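Local coordinates for putative electron transport related protein (Corynebacterium diphtheriae, PDB 4PQ1) that probably works as a thioredoxin-like thiol-disulfide oxidoreductase, a DsbF homologue thought to exchange disulfides with partner proteins, at residues 31-36 with 94-99; 37-42 with 47-52; 80-85 with 111-116; 128-133 with 139-144. All coordinates share one frame; numbering follows the deposited sequence.

Interaction 1. Residues 31-36 with 94-99; sequences GLTSDS and DFVKDN
The turn of the small beta hairpin formed by strands 28-30 and 36-38 leans on helix 89-98 where L32 and T33 meet V96. No polar bond crosses between residues 31-36 and 94-99. V96 divides its two methyls between the neighbouring residues of the turn. CG2 meets L32 CD2 at 3.9 Å, the two side chains passing each other in opposite directions, whereas CG1 faces T33 CG2 more loosely, tip to tip, at 4.2 Å. L32 extends toward the helix because its CG stands anti to the backbone N (chi1 178°), and T33 turns its methyl, not its hydroxyl, to the valine. The turn itself is closed by G31 N bonding to D35 O at 3.1 Å.

In this thioredoxin-like domain the helix follows strand 77-83 and packs on the end of the central sheet, and W52 of strand 46-52 touches L32, V96 and the ring of F95. Two earlier residues of the same helix also bond the turn: the side-chain amide of Q93 donates to the carbonyl of L32, and the K89 amine to that of G31.

At the helix C terminus the N99 side chain folds back. Its ND2 donates to F95 O at 3.0 Å with an almost straight 171° N-H...O angle, in the carbonyl plane and on a lone pair. The same nitrogen lies 3.3 Å above the plane of the F95 ring, displaced toward the rim.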
loop_
_atom_site.group_PDB
_atom_site.type_symbol
_atom_site.label_atom_id
_atom_site.label_comp_id
_atom_site.label_asym_id
_atom_site.label_seq_id
_atom_site.Cartn_x
_atom_site.Cartn_y
_atom_site.Cartn_z
ATOM N N GLY A 31 -0.781 0.344 14.534
ATOM C CA GLY A 31 -0.131 1.358 13.730
ATOM C C GLY A 31 1.347 1.457 14.046
ATOM O O GLY A 31 1.811 0.942 15.059
ATOM N N LEU A 32 2.092 2.117 13.171
ATOM C CA LEU A 32 3.523 2.304 13.378
ATOM C C LEU A 32 3.761 3.566 14.184
ATOM O O LEU A 32 4.703 3.648 14.970
ATOM C CB LEU A 32 4.250 2.378 12.037
ATOM C CG LEU A 32 5.758 2.620 12.048
ATOM C CD1 LEU A 32 6.487 1.434 12.664
ATOM C CD2 LEU A 32 6.214 2.884 10.613
ATOM N N THR A 33 2.894 4.549 13.986
ATOM C CA THR A 33 2.976 5.805 14.724
ATOM C C THR A 33 1.631 6.167 15.344
ATOM O O THR A 33 1.375 7.325 15.655
ATOM C CB THR A 33 3.452 6.957 13.825
ATOM O OG1 THR A 33 2.613 7.033 12.664
ATOM C CG2 THR A 33 4.919 6.745 13.401
ATOM N N SER A 34 0.778 5.160 15.514
ATOM C CA SER A 34 -0.531 5.334 16.135
ATOM C C SER A 34 -1.005 4.016 16.733
ATOM O O SER A 34 -0.477 2.956 16.410
ATOM C CB SER A 34 -1.550 5.848 15.116
ATOM O OG SER A 34 -2.833 5.980 15.702
ATOM N N ASP A 35 -2.005 4.084 17.605
ATOM C CA ASP A 35 -2.564 2.882 18.218
ATOM C C ASP A 35 -3.054 1.879 17.169
ATOM O O ASP A 35 -2.520 0.772 17.060
ATOM C CB ASP A 35 -3.710 3.246 19.166
ATOM C CG ASP A 35 -3.219 3.767 20.510
ATOM O OD1 ASP A 35 -2.058 3.483 20.875
ATOM O OD2 ASP A 35 -3.998 4.455 21.206
ATOM N N SER A 36 -4.061 2.270 16.388
ATOM C CA SER A 36 -4.566 1.410 15.337
ATOM C C SER A 36 -4.554 2.122 13.996
ATOM O O SER A 36 -4.472 3.353 13.938
ATOM C CB SER A 36 -5.980 0.942 15.671
ATOM O OG SER A 36 -6.724 0.669 14.494
ATOM N N ASP A 94 11.550 5.734 13.336
ATOM C CA ASP A 94 12.592 6.731 13.110
ATOM C C ASP A 94 12.651 7.116 11.641
ATOM O O ASP A 94 12.802 8.285 11.300
ATOM C CB ASP A 94 13.958 6.199 13.565
ATOM C CG ASP A 94 14.165 6.297 15.081
ATOM O OD1 ASP A 94 13.519 7.146 15.724
ATOM O OD2 ASP A 94 14.982 5.522 15.632
ATOM N N PHE A 95 12.550 6.116 10.771
ATOM C CA PHE A 95 12.519 6.354 9.328
ATOM C C PHE A 95 11.374 7.270 8.913
ATOM O O PHE A 95 11.516 8.068 7.989
ATOM C CB PHE A 95 12.414 5.032 8.567
ATOM C CG PHE A 95 12.359 5.200 7.080
ATOM C CD1 PHE A 95 13.527 5.331 6.344
ATOM C CD2 PHE A 95 11.134 5.226 6.411
ATOM C CE1 PHE A 95 13.488 5.492 4.974
ATOM C CE2 PHE A 95 11.084 5.386 5.031
ATOM C CZ PHE A 95 12.269 5.518 4.311
ATOM N N VAL A 96 10.235 7.159 9.586
ATOM C CA VAL A 96 9.048 7.909 9.167
ATOM C C VAL A 96 9.173 9.385 9.554
ATOM O O VAL A 96 8.801 10.279 8.786
ATOM C CB VAL A 96 7.753 7.291 9.763
ATOM C CG1 VAL A 96 6.705 8.349 10.011
ATOM C CG2 VAL A 96 7.214 6.202 8.834
ATOM N N LYS A 97 9.719 9.647 10.734
ATOM C CA LYS A 97 9.935 11.030 11.141
ATOM C C LYS A 97 11.076 11.656 10.364
ATOM O O LYS A 97 11.046 12.841 10.065
ATOM C CB LYS A 97 10.236 11.139 12.636
ATOM C CG LYS A 97 10.440 12.591 13.086
ATOM C CD LYS A 97 10.751 12.714 14.569
ATOM C CE LYS A 97 10.538 14.153 15.044
ATOM N NZ LYS A 97 9.138 14.622 14.801
ATOM N N ASP A 98 12.095 10.859 10.062
ATOM C CA ASP A 98 13.323 11.383 9.482
ATOM C C ASP A 98 13.092 11.861 8.067
ATOM O O ASP A 98 13.784 12.760 7.580
ATOM C CB ASP A 98 14.421 10.323 9.489
ATOM C CG ASP A 98 15.100 10.195 10.835
ATOM O OD1 ASP A 98 14.653 10.855 11.808
ATOM O OD2 ASP A 98 16.075 9.419 10.910
ATOM N N ASN A 99 12.119 11.247 7.405
ATOM C CA ASN A 99 11.889 11.525 5.997
ATOM C C ASN A 99 10.601 12.260 5.774
ATOM O O ASN A 99 10.169 12.412 4.638
ATOM C CB ASN A 99 11.932 10.230 5.194
ATOM C CG ASN A 99 13.342 9.670 5.112
ATOM O OD1 ASN A 99 14.130 10.088 4.265
ATOM N ND2 ASN A 99 13.681 8.749 6.016
#

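Interaction 2. Residues 37-42 with 47-52; sequences VSLADY and VVLNAW
Y42 N donates to L39 O at 2.7 Å, closing the short 3-10 turn of residues 39-41 and setting both side chains against V47. A second turn bond, D41 N to S38 O at 3.0 Å, supports the same bend. No hydrogen bond runs from residues 37-42 to 47-52; the contact is wholly apolar.

L39 leads it. Its CD2 touches L49 CD2 at 3.9 Å and V47 CG1 at 4.0 Å, so one methyl spans two residues on the same side of the strand, the leucine side chain crossing both obliquely, while CD1 also comes near L49 CD2. The CB of L49 is not aimed at the turn; the end of its side chain makes the approach.

V47 sorts its methyls by partner. With CG1 anti to the backbone N (chi1 174°), that methyl goes to L39 and CG2 goes to Y42 CB at 3.8 Å, with the tyrosine ring lying obliquely to the same methyl. D41 CB covers one face of that ring, 4.1 Å above its centre.

Strand 46-52 lies centrally in the sheet, parallel to strand 77-83 and antiparallel to strand 127-131. The turn covers its V47 and L49 side, with L39 reaching L131 and Y42 reaching T78 and V80, while V48 packs toward helix 63-73.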
loop_
_atom_site.group_PDB
_atom_site.type_symbol
_atom_site.label_atom_id
_atom_site.label_comp_id
_atom_site.label_asym_id
_atom_site.label_seq_id
_atom_site.Cartn_x
_atom_site.Cartn_y
_atom_site.Cartn_z
ATOM N N VAL A 37 -4.613 1.329 12.926
ATOM C CA VAL A 37 -4.768 1.816 11.555
ATOM C C VAL A 37 -5.757 0.897 10.846
ATOM O O VAL A 37 -5.655 -0.323 10.969
ATOM C CB VAL A 37 -3.428 1.835 10.786
ATOM C CG1 VAL A 37 -3.652 2.189 9.330
ATOM C CG2 VAL A 37 -2.454 2.819 11.420
ATOM N N SER A 38 -6.711 1.468 10.115
ATOM C CA SER A 38 -7.797 0.674 9.526
ATOM C C SER A 38 -8.306 1.216 8.202
ATOM O O SER A 38 -8.652 2.395 8.122
ATOM C CB SER A 38 -8.968 0.619 10.490
ATOM O OG SER A 38 -9.344 1.930 10.856
ATOM N N LEU A 39 -8.382 0.372 7.172
ATOM C CA LEU A 39 -8.909 0.832 5.883
ATOM C C LEU A 39 -10.346 1.338 6.021
ATOM O O LEU A 39 -10.779 2.216 5.278
ATOM C CB LEU A 39 -8.859 -0.273 4.832
ATOM C CG LEU A 39 -7.484 -0.692 4.321
ATOM C CD1 LEU A 39 -7.594 -1.243 2.900
ATOM C CD2 LEU A 39 -6.456 0.448 4.412
ATOM N N ALA A 40 -11.072 0.799 6.995
ATOM C CA ALA A 40 -12.463 1.178 7.207
ATOM C C ALA A 40 -12.593 2.661 7.554
ATOM O O ALA A 40 -13.671 3.246 7.422
ATOM C CB ALA A 40 -13.087 0.313 8.296
ATOM N N ASP A 41 -11.491 3.271 7.985
ATOM C CA ASP A 41 -11.484 4.706 8.264
ATOM C C ASP A 41 -11.424 5.531 6.984
ATOM O O ASP A 41 -11.548 6.755 7.025
ATOM C CB ASP A 41 -10.310 5.075 9.171
ATOM C CG ASP A 41 -10.501 4.597 10.599
ATOM O OD1 ASP A 41 -11.661 4.351 10.997
ATOM O OD2 ASP A 41 -9.492 4.486 11.329
ATOM N N TYR A 42 -11.239 4.866 5.846
ATOM C CA TYR A 42 -11.197 5.569 4.562
ATOM C C TYR A 42 -12.240 5.028 3.573
ATOM O O TYR A 42 -12.017 5.013 2.361
ATOM C CB TYR A 42 -9.800 5.477 3.968
ATOM C CG TYR A 42 -8.732 5.724 5.020
ATOM C CD1 TYR A 42 -8.404 7.013 5.411
ATOM C CD2 TYR A 42 -8.080 4.662 5.643
ATOM C CE1 TYR A 42 -7.428 7.240 6.395
ATOM C CE2 TYR A 42 -7.109 4.878 6.620
ATOM C CZ TYR A 42 -6.787 6.168 6.993
ATOM O OH TYR A 42 -5.826 6.381 7.968
ATOM N N VAL A 47 -7.452 4.555 -1.777
ATOM C CA VAL A 47 -6.445 4.101 -0.840
ATOM C C VAL A 47 -5.279 3.434 -1.565
ATOM O O VAL A 47 -5.464 2.453 -2.309
ATOM C CB VAL A 47 -7.024 3.120 0.193
ATOM C CG1 VAL A 47 -5.907 2.561 1.046
ATOM C CG2 VAL A 47 -8.071 3.815 1.078
ATOM N N VAL A 48 -4.078 3.977 -1.354
ATOM C CA VAL A 48 -2.880 3.383 -1.928
ATOM C C VAL A 48 -2.104 2.630 -0.854
ATOM O O VAL A 48 -1.528 3.244 0.052
ATOM C CB VAL A 48 -1.971 4.446 -2.580
ATOM C CG1 VAL A 48 -0.743 3.795 -3.183
ATOM C CG2 VAL A 48 -2.737 5.205 -3.646
ATOM N N LEU A 49 -2.112 1.299 -0.956
ATOM C CA LEU A 49 -1.379 0.418 -0.030
ATOM C C LEU A 49 0.034 0.169 -0.511
ATOM O O LEU A 49 0.258 -0.145 -1.689
ATOM C CB LEU A 49 -2.079 -0.937 0.112
ATOM C CG LEU A 49 -3.525 -0.999 0.556
ATOM C CD1 LEU A 49 -4.037 -2.398 0.286
ATOM C CD2 LEU A 49 -3.603 -0.645 2.029
ATOM N N ASN A 50 0.982 0.265 0.410
ATOM C CA ASN A 50 2.384 0.075 0.089
ATOM C C ASN A 50 3.079 -0.714 1.180
ATOM O O ASN A 50 3.111 -0.297 2.343
ATOM C CB ASN A 50 3.069 1.427 -0.116
ATOM C CG ASN A 50 4.552 1.296 -0.340
ATOM O OD1 ASN A 50 5.336 1.589 0.552
ATOM N ND2 ASN A 50 4.951 0.841 -1.528
ATOM N N ALA A 51 3.588 -1.883 0.803
ATOM C CA ALA A 51 4.381 -2.710 1.707
ATOM C C ALA A 51 5.837 -2.273 1.633
ATOM O O ALA A 51 6.416 -2.180 0.543
ATOM C CB ALA A 51 4.246 -4.174 1.357
ATOM N N TRP A 52 6.424 -1.998 2.793
ATOM C CA TRP A 52 7.742 -1.389 2.850
ATOM C C TRP A 52 8.461 -1.793 4.128
ATOM O O TRP A 52 7.853 -2.362 5.034
ATOM C CB TRP A 52 7.621 0.137 2.785
ATOM C CG TRP A 52 7.033 0.751 4.046
ATOM C CD1 TRP A 52 5.709 0.896 4.354
ATOM C CD2 TRP A 52 7.763 1.296 5.161
ATOM N NE1 TRP A 52 5.568 1.505 5.589
ATOM C CE2 TRP A 52 6.816 1.758 6.102
ATOM C CE3 TRP A 52 9.120 1.455 5.443
ATOM C CZ2 TRP A 52 7.191 2.349 7.317
ATOM C CZ3 TRP A 52 9.493 2.045 6.657
ATOM C CH2 TRP A 52 8.529 2.488 7.572
#

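Interaction 3. Residues 80-85 with 111-116; sequences VGINVR and FKTAAQ
V84 and F111 bring the two backbones to 5.4 Å between their CA atoms, near the end of strand 77-83 and just before the short, weakly bonded helix at about 113-116, with no hydrogen bond between the segments. F111 has a left-handed backbone conformation at the entry to the helical turn, and its O accepts from A114 N at 3.2 Å.

The phenyl ring is held between two methyls. V84 CG1 makes a CH-pi contact over one face, 3.8 Å from the centroid and 28° off the normal; its displacement toward the rim brings it within 3.4 Å of F111 CG. A114 CB covers the opposite face, over the ring centre. The ring reaches this slot with CG anti to the backbone N (chi1 -160°), and its far end continues to A51 of strand 46-52.

I82, two residues earlier in the chain, crosses the phenylalanine at about a right angle. Its CG2 meets F111 CE1 obliquely at 4.0 Å, while CD1 reaches T113 CG2 tip to tip at 3.6 Å. T113 therefore shows its methyl to the strand, while its OG1 bonds the carboxylate of D108, which also accepts from K112 N through its other oxygen.

V84 lies near, without touching, the C56-C59 disulfide; its carbonyl accepts from the W55 indole, and its side chain touches V125. Helix 89-98 and strand 105-107 probably correspond to the alpha-beta insert of TlpA- and ResA-like proteins; helix 113-116 follows it, and the contact packs this short helix and its lead-in on strand 77-83 beside the CxxC site.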
loop_
_atom_site.group_PDB
_atom_site.type_symbol
_atom_site.label_atom_id
_atom_site.label_comp_id
_atom_site.label_asym_id
_atom_site.label_seq_id
_atom_site.Cartn_x
_atom_site.Cartn_y
_atom_site.Cartn_z
ATOM N N VAL A 80 -1.567 4.247 2.658
ATOM C CA VAL A 80 -1.413 3.480 3.896
ATOM C C VAL A 80 -0.269 2.494 3.763
ATOM O O VAL A 80 -0.297 1.614 2.912
ATOM C CB VAL A 80 -2.679 2.705 4.262
ATOM C CG1 VAL A 80 -2.401 1.828 5.482
ATOM C CG2 VAL A 80 -3.811 3.668 4.536
ATOM N N GLY A 81 0.755 2.648 4.593
ATOM C CA GLY A 81 1.908 1.783 4.490
ATOM C C GLY A 81 1.661 0.493 5.224
ATOM O O GLY A 81 0.908 0.439 6.204
ATOM N N ILE A 82 2.292 -0.564 4.743
ATOM C CA ILE A 82 2.289 -1.823 5.470
ATOM C C ILE A 82 3.752 -2.175 5.747
ATOM O O ILE A 82 4.457 -2.705 4.890
ATOM C CB ILE A 82 1.572 -2.936 4.678
ATOM C CG1 ILE A 82 0.123 -2.528 4.412
ATOM C CG2 ILE A 82 1.626 -4.272 5.415
ATOM C CD1 ILE A 82 -0.633 -3.509 3.562
ATOM N N ASN A 83 4.204 -1.857 6.950
ATOM C CA ASN A 83 5.602 -2.035 7.335
ATOM C C ASN A 83 5.865 -3.501 7.650
ATOM O O ASN A 83 5.306 -4.047 8.613
ATOM C CB ASN A 83 5.908 -1.110 8.520
ATOM C CG ASN A 83 7.314 -1.284 9.086
ATOM O OD1 ASN A 83 7.467 -1.542 10.273
ATOM N ND2 ASN A 83 8.333 -1.144 8.245
ATOM N N VAL A 84 6.654 -4.167 6.804
ATOM C CA VAL A 84 6.909 -5.591 7.010
ATOM C C VAL A 84 8.399 -5.843 7.335
ATOM O O VAL A 84 9.262 -5.060 6.948
ATOM C CB VAL A 84 6.479 -6.437 5.779
ATOM C CG1 VAL A 84 4.997 -6.151 5.415
ATOM C CG2 VAL A 84 7.383 -6.172 4.581
ATOM N N ARG A 85 8.673 -6.917 8.074
ATOM C CA ARG A 85 10.043 -7.391 8.309
ATOM C C ARG A 85 10.911 -6.368 9.031
ATOM O O ARG A 85 12.135 -6.466 9.042
ATOM C CB ARG A 85 10.712 -7.785 6.992
ATOM C CG ARG A 85 10.583 -9.247 6.651
ATOM C CD ARG A 85 10.794 -9.518 5.162
ATOM N NE ARG A 85 9.675 -10.302 4.680
ATOM C CZ ARG A 85 9.270 -10.392 3.421
ATOM N NH1 ARG A 85 9.900 -9.750 2.442
ATOM N NH2 ARG A 85 8.215 -11.146 3.151
ATOM N N PHE A 111 3.975 -9.719 7.741
ATOM C CA PHE A 111 3.191 -9.461 6.546
ATOM C C PHE A 111 1.960 -10.381 6.465
ATOM O O PHE A 111 1.651 -10.946 5.422
ATOM C CB PHE A 111 4.094 -9.576 5.300
ATOM C CG PHE A 111 3.537 -8.885 4.070
ATOM C CD1 PHE A 111 2.361 -8.147 4.136
ATOM C CD2 PHE A 111 4.236 -8.903 2.870
ATOM C CE1 PHE A 111 1.865 -7.518 3.024
ATOM C CE2 PHE A 111 3.741 -8.248 1.749
ATOM C CZ PHE A 111 2.558 -7.564 1.825
ATOM N N LYS A 112 1.256 -10.500 7.587
ATOM C CA LYS A 112 0.070 -11.318 7.645
ATOM C C LYS A 112 -1.013 -10.713 6.751
ATOM O O LYS A 112 -1.891 -11.424 6.251
ATOM C CB LYS A 112 -0.420 -11.460 9.091
ATOM C CG LYS A 112 0.380 -12.457 9.928
ATOM C CD LYS A 112 -0.066 -12.444 11.386
ATOM C CE LYS A 112 0.640 -13.529 12.186
ATOM N NZ LYS A 112 0.446 -14.888 11.598
ATOM N N THR A 113 -0.924 -9.400 6.539
ATOM C CA THR A 113 -1.861 -8.655 5.694
ATOM C C THR A 113 -1.916 -9.192 4.266
ATOM O O THR A 113 -2.925 -9.048 3.570
ATOM C CB THR A 113 -1.484 -7.160 5.639
ATOM O OG1 THR A 113 -1.530 -6.613 6.954
ATOM C CG2 THR A 113 -2.452 -6.384 4.779
ATOM N N ALA A 114 -0.831 -9.821 3.829
ATOM C CA ALA A 114 -0.773 -10.353 2.472
ATOM C C ALA A 114 -1.926 -11.320 2.233
ATOM O O ALA A 114 -2.451 -11.406 1.127
ATOM C CB ALA A 114 0.566 -11.041 2.219
ATOM N N ALA A 115 -2.320 -12.026 3.290
ATOM C CA ALA A 115 -3.365 -13.038 3.219
ATOM C C ALA A 115 -4.737 -12.404 3.019
ATOM O O ALA A 115 -5.622 -12.994 2.383
ATOM C CB ALA A 115 -3.350 -13.888 4.474
ATOM N N GLN A 116 -4.905 -11.204 3.564
ATOM C CA GLN A 116 -6.148 -10.467 3.422
ATOM C C GLN A 116 -6.206 -9.682 2.114
ATOM O O GLN A 116 -7.263 -9.192 1.708
ATOM C CB GLN A 116 -6.330 -9.535 4.609
ATOM C CG GLN A 116 -6.563 -10.288 5.899
ATOM C CD GLN A 116 -5.776 -9.714 7.061
ATOM O OE1 GLN A 116 -5.846 -8.513 7.348
ATOM N NE2 GLN A 116 -5.023 -10.573 7.744
#

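Interaction 4. Residues 128-133 with 139-144; sequences TIVLDK and AVFLRE
T128 and F141 face each other as an antiparallel hydrogen-bonded pair, V130 and A139 form the next such pair, and I129 with V140 is the non-hydrogen-bonded pair between them. The axes of strands 128-131 and 139-141 approach to 4.8 Å at 170°. This beta hairpin forms part of the antiparallel side of the thioredoxin-like sheet, between strand 46-52 and the edge strand 13-15, and precedes the C-terminal helix.

T128 N donates to F141 O at 3.0 Å and F141 N returns the bond to T128 O at 2.8 Å; V130 N meets A139 O at 3.0 Å. Between these bonds, I129 CA and V140 CA make CA-H...O contacts with A139 O and T128 O.

On one face I129 and V140 lie side by side, pointing the same way, their CG1 atoms 4.0 Å apart. The other face carries T128, V130, A139 and F141; from helix 147-156, L150 touches T128, V130 and F141, and V153 touches V130. Here F141 offers its ring edge to V130, CE2 lying nearest CG2; T128 O also lies at the edge.

Beyond the strand the R143 guanidinium lies beside the phenylalanine, F141 CD1 lying 3.7 Å above the guanidinium plane and displaced toward its rim. The guanidinium also forms salt bridges with E13 and D149, which help fix its rotation. T128 OG1, already gripped by N50 ND2, donates to a water at 2.7 Å, and that water donates to R143 O at 2.6 Å.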
loop_
_atom_site.group_PDB
_atom_site.type_symbol
_atom_site.label_atom_id
_atom_site.label_comp_id
_atom_site.label_asym_id
_atom_site.label_seq_id
_atom_site.Cartn_x
_atom_site.Cartn_y
_atom_site.Cartn_z
ATOM N N THR A 128 2.960 -2.132 -4.314
ATOM C CA THR A 128 1.987 -1.063 -4.194
ATOM C C THR A 128 0.655 -1.465 -4.803
ATOM O O THR A 128 0.592 -1.908 -5.954
ATOM C CB THR A 128 2.471 0.226 -4.858
ATOM O OG1 THR A 128 3.657 0.672 -4.203
ATOM C CG2 THR A 128 1.404 1.303 -4.742
ATOM N N ILE A 129 -0.410 -1.319 -4.026
ATOM C CA ILE A 129 -1.743 -1.615 -4.535
ATOM C C ILE A 129 -2.632 -0.382 -4.490
ATOM O O ILE A 129 -2.844 0.201 -3.425
ATOM C CB ILE A 129 -2.401 -2.744 -3.755
ATOM C CG1 ILE A 129 -1.519 -3.994 -3.826
ATOM C CG2 ILE A 129 -3.805 -3.014 -4.326
ATOM C CD1 ILE A 129 -1.983 -5.119 -2.951
ATOM N N VAL A 130 -3.146 0.016 -5.651
ATOM C CA VAL A 130 -4.052 1.161 -5.704
ATOM C C VAL A 130 -5.486 0.643 -5.638
ATOM O O VAL A 130 -5.924 -0.060 -6.536
ATOM C CB VAL A 130 -3.859 2.007 -6.983
ATOM C CG1 VAL A 130 -4.740 3.230 -6.933
ATOM C CG2 VAL A 130 -2.394 2.432 -7.147
ATOM N N LEU A 131 -6.190 0.960 -4.554
ATOM C CA LEU A 131 -7.583 0.569 -4.398
ATOM C C LEU A 131 -8.496 1.700 -4.856
ATOM O O LEU A 131 -8.163 2.870 -4.645
ATOM C CB LEU A 131 -7.886 0.220 -2.942
ATOM C CG LEU A 131 -7.013 -0.813 -2.253
ATOM C CD1 LEU A 131 -7.465 -0.960 -0.800
ATOM C CD2 LEU A 131 -7.090 -2.127 -2.977
ATOM N N ASP A 132 -9.639 1.370 -5.475
ATOM C CA ASP A 132 -10.582 2.416 -5.890
ATOM C C ASP A 132 -11.489 2.741 -4.715
ATOM O O ASP A 132 -11.227 2.305 -3.605
ATOM C CB ASP A 132 -11.405 2.015 -7.147
ATOM C CG ASP A 132 -12.259 0.760 -6.950
ATOM O OD1 ASP A 132 -12.668 0.460 -5.807
ATOM O OD2 ASP A 132 -12.535 0.066 -7.961
ATOM N N LYS A 133 -12.581 3.460 -4.955
ATOM C CA LYS A 133 -13.410 3.928 -3.847
ATOM C C LYS A 133 -14.170 2.787 -3.168
ATOM O O LYS A 133 -14.691 2.948 -2.059
ATOM C CB LYS A 133 -14.391 4.998 -4.332
ATOM C CG LYS A 133 -13.793 6.395 -4.420
ATOM C CD LYS A 133 -14.837 7.367 -4.941
ATOM C CE LYS A 133 -14.294 8.772 -5.034
ATOM N NZ LYS A 133 -15.389 9.739 -5.338
ATOM N N ALA A 139 -4.952 -1.513 -9.597
ATOM C CA ALA A 139 -3.600 -1.768 -10.068
ATOM C C ALA A 139 -2.781 -2.411 -8.955
ATOM O O ALA A 139 -2.896 -2.028 -7.793
ATOM C CB ALA A 139 -2.946 -0.473 -10.547
ATOM N N VAL A 140 -1.975 -3.405 -9.315
ATOM C CA VAL A 140 -0.986 -3.957 -8.398
ATOM C C VAL A 140 0.408 -3.867 -9.005
ATOM O O VAL A 140 0.637 -4.324 -10.123
ATOM C CB VAL A 140 -1.288 -5.423 -8.039
ATOM C CG1 VAL A 140 -0.198 -5.977 -7.080
ATOM C CG2 VAL A 140 -2.704 -5.547 -7.449
ATOM N N PHE A 141 1.332 -3.269 -8.264
ATOM C CA PHE A 141 2.703 -3.089 -8.728
ATOM C C PHE A 141 3.658 -3.954 -7.922
ATOM O O PHE A 141 3.814 -3.744 -6.716
ATOM C CB PHE A 141 3.129 -1.621 -8.618
ATOM C CG PHE A 141 2.391 -0.695 -9.552
ATOM C CD1 PHE A 141 2.816 -0.526 -10.858
ATOM C CD2 PHE A 141 1.286 0.028 -9.111
ATOM C CE1 PHE A 141 2.139 0.327 -11.719
ATOM C CE2 PHE A 141 0.612 0.878 -9.965
ATOM C CZ PHE A 141 1.037 1.031 -11.275
ATOM N N LEU A 142 4.285 -4.927 -8.585
ATOM C CA LEU A 142 5.234 -5.827 -7.931
ATOM C C LEU A 142 6.657 -5.325 -8.177
ATOM O O LEU A 142 7.546 -6.059 -8.610
ATOM C CB LEU A 142 5.067 -7.259 -8.442
ATOM C CG LEU A 142 3.631 -7.799 -8.309
ATOM C CD1 LEU A 142 3.502 -9.175 -8.949
ATOM C CD2 LEU A 142 3.169 -7.816 -6.843
ATOM N N ARG A 143 6.847 -4.049 -7.890
ATOM C CA ARG A 143 8.066 -3.361 -8.198
ATOM C C ARG A 143 7.980 -2.022 -7.519
ATOM O O ARG A 143 6.899 -1.609 -7.110
ATOM C CB ARG A 143 8.268 -3.202 -9.705
ATOM C CG ARG A 143 7.147 -2.461 -10.417
ATOM C CD ARG A 143 7.630 -1.958 -11.769
ATOM N NE ARG A 143 6.584 -1.331 -12.570
ATOM C CZ ARG A 143 6.349 -0.025 -12.610
ATOM N NH1 ARG A 143 7.082 0.806 -11.886
ATOM N NH2 ARG A 143 5.380 0.455 -13.380
ATOM N N GLU A 144 9.140 -1.391 -7.340
ATOM C CA GLU A 144 9.212 0.010 -6.991
ATOM C C GLU A 144 8.385 0.835 -7.996
ATOM O O GLU A 144 8.363 0.522 -9.197
ATOM C CB GLU A 144 10.678 0.461 -6.989
ATOM C CG GLU A 144 10.889 1.900 -6.580
ATOM C CD GLU A 144 12.373 2.272 -6.455
ATOM O OE1 GLU A 144 12.641 3.470 -6.190
ATOM O OE2 GLU A 144 13.252 1.383 -6.633
HETATM O O HOH W 1 6.064 -0.137 -5.121
#

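From the N terminus, interaction 1 opens first at residues 31-36 and closes at 94-99; the short loop of interaction 2, 37-42 with 47-52, falls entirely within that span. Interaction 3 starts at 80-85, before interaction 1 has closed, and ends at 111-116, so these two cross. Interaction 4, the hairpin 128-133 with 139-144, follows in series. Strand 46-52 joins the set through the sheet: its backbone bonds to strand 77-83 of interaction 3 and to strand 127-131 of interaction 4, while W52 at its end touches interaction 1. Interactions 1 and 4 do not touch, their centres lying about 22 Å apart.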